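Local coordinates for protein tryptophan--tRNA ligase (Aeropyrum pernix, PDB 3A04) that catalyses the ATP-dependent attachment of L-tryptophan to tRNA(Trp), releasing AMP and diphosphate, at residues A[76-80]-A[107-113]. Numbering follows the deposited sequence.
Sequences GFMPS and AIADAEA
With CG of Met-78 anti to the backbone N (chi1 174°), and the chain then folded by chi2 of 52° and chi3 of 64°, the thioether swings back over helix 110-113, although the CB itself points away from it. SD of Met-78 rests on CB of Ala-113 (3.6 Å), while its CE lies across the extended side chain of Glu-112 at about a right angle, 3.7 Å from CG of Glu-112, and also comes near CB of Ala-109. Because this one bent chain touches the N-cap residue Ala-109 and, within the helix, Glu-112 and Ala-113, an alanine in place of Met-78 would probably open a gap over Ala-113 and leave the aliphatic part of Glu-112 without its partner. Pro-79 packs next to the Met-78 side chain on Ala-113: CG of Pro-79 sits between CB of Ala-113, at 3.9 Å, and the CG2 branch of Ile-108, which is also anti to its own backbone N, and CD leans on the backbone carbonyl of Ala-109. Just before these residues in the chain, strands 72-77 and 103-108 pair in parallel, Gly-76 with Ala-107 and Phe-77 with Ile-108. Phe-77 N donates to Ala-107 O (2.9 Å) and Ala-109 N to Phe-77 O (2.8 Å). The second bond thus holds the N-cap residue of the helix against the end of strand 72-77. Pro-79 and Ile-108 both reach on to helix 121-139, and Asp-110 is held by Arg-121 and Thr-152. Strands 72-77 and 103-108 belong to a beta-alpha-beta unit with helix 85-99, and the chain leaving the first strand enters the 'HIGH' region at Pro-79 and Ser-80, as expected for the Rossmann-type catalytic domain of class I aminoacyl-tRNA synthetases.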
loop_
_atom_site.group_PDB
_atom_site.type_symbol
_atom_site.label_atom_id
_atom_site.label_comp_id
_atom_site.label_asym_id
_atom_site.label_seq_id
_atom_site.Cartn_x
_atom_site.Cartn_y
_atom_site.Cartn_z
ATOM N N GLY A 76 12.537 12.037 5.768
ATOM C CA GLY A 76 12.164 11.935 4.384
ATOM C C GLY A 76 12.167 13.280 3.677
ATOM O O GLY A 76 11.934 14.317 4.328
ATOM N N PHE A 77 12.329 13.245 2.346
ATOM C CA PHE A 77 12.287 14.449 1.470
ATOM C C PHE A 77 11.361 14.160 0.293
ATOM O O PHE A 77 11.386 13.065 -0.346
ATOM C CB PHE A 77 13.672 14.818 0.899
ATOM C CG PHE A 77 14.650 15.307 1.941
ATOM C CD1 PHE A 77 15.423 14.414 2.637
ATOM C CD2 PHE A 77 14.691 16.642 2.289
ATOM C CE1 PHE A 77 16.251 14.821 3.711
ATOM C CE2 PHE A 77 15.638 17.102 3.333
ATOM C CZ PHE A 77 16.352 16.185 4.022
ATOM N N MET A 78 10.530 15.136 0.036
ATOM C CA MET A 78 9.653 15.242 -1.139
ATOM C C MET A 78 10.492 15.739 -2.313
ATOM O O MET A 78 11.068 16.860 -2.225
ATOM C CB MET A 78 8.511 16.239 -0.821
ATOM C CG MET A 78 7.578 16.573 -2.047
ATOM S SD MET A 78 6.912 15.129 -2.912
ATOM C CE MET A 78 5.922 14.467 -1.604
ATOM N N PRO A 79 10.622 14.928 -3.392
ATOM C CA PRO A 79 11.488 15.365 -4.525
ATOM C C PRO A 79 10.742 16.289 -5.465
ATOM O O PRO A 79 10.380 15.877 -6.547
ATOM C CB PRO A 79 11.825 14.071 -5.240
ATOM C CG PRO A 79 10.544 13.168 -5.009
ATOM C CD PRO A 79 10.181 13.516 -3.552
ATOM N N SER A 80 10.515 17.533 -5.028
ATOM C CA SER A 80 9.784 18.490 -5.777
ATOM C C SER A 80 10.552 19.814 -5.579
ATOM O O SER A 80 10.844 20.162 -4.412
ATOM C CB SER A 80 8.440 18.699 -5.067
ATOM O OG SER A 80 7.637 19.530 -5.892
ATOM N N ALA A 107 14.728 8.838 3.353
ATOM C CA ALA A 107 13.703 8.336 2.452
ATOM C C ALA A 107 13.409 9.420 1.398
ATOM O O ALA A 107 13.262 10.603 1.739
ATOM C CB ALA A 107 12.402 8.038 3.242
ATOM N N ILE A 108 13.311 8.998 0.140
ATOM C CA ILE A 108 12.751 9.798 -0.924
ATOM C C ILE A 108 11.305 9.467 -1.133
ATOM O O ILE A 108 10.942 8.337 -1.538
ATOM C CB ILE A 108 13.566 9.586 -2.231
ATOM C CG1 ILE A 108 15.071 9.804 -1.983
ATOM C CG2 ILE A 108 12.922 10.370 -3.405
ATOM C CD1 ILE A 108 15.535 11.346 -1.671
ATOM N N ALA A 109 10.443 10.468 -0.897
ATOM C CA ALA A 109 8.986 10.302 -1.039
ATOM C C ALA A 109 8.441 10.309 -2.417
ATOM O O ALA A 109 7.529 11.071 -2.689
ATOM C CB ALA A 109 8.244 11.380 -0.098
ATOM N N ASP A 110 8.990 9.457 -3.333
ATOM C CA ASP A 110 8.553 9.469 -4.716
ATOM C C ASP A 110 7.174 8.863 -4.952
ATOM O O ASP A 110 6.515 9.212 -5.931
ATOM C CB ASP A 110 9.603 8.734 -5.647
ATOM C CG ASP A 110 9.616 7.199 -5.444
ATOM O OD1 ASP A 110 9.654 6.706 -4.272
ATOM O OD2 ASP A 110 9.678 6.429 -6.474
ATOM N N ALA A 111 6.690 7.965 -4.053
ATOM C CA ALA A 111 5.345 7.463 -4.169
ATOM C C ALA A 111 4.320 8.624 -3.878
ATOM O O ALA A 111 3.358 8.885 -4.645
ATOM C CB ALA A 111 5.146 6.266 -3.127
ATOM N N GLU A 112 4.573 9.348 -2.810
ATOM C CA GLU A 112 3.724 10.503 -2.494
ATOM C C GLU A 112 3.801 11.561 -3.600
ATOM O O GLU A 112 2.754 12.161 -3.988
ATOM C CB GLU A 112 4.115 11.089 -1.146
ATOM C CG GLU A 112 3.145 12.184 -0.705
ATOM C CD GLU A 112 3.490 12.759 0.687
ATOM O OE1 GLU A 112 4.282 12.136 1.454
ATOM O OE2 GLU A 112 2.879 13.797 1.021
ATOM N N ALA A 113 5.012 11.796 -4.104
ATOM C CA ALA A 113 5.225 12.775 -5.204
ATOM C C ALA A 113 4.327 12.423 -6.392
ATOM O O ALA A 113 3.646 13.293 -6.981
ATOM C CB ALA A 113 6.726 12.762 -5.679
#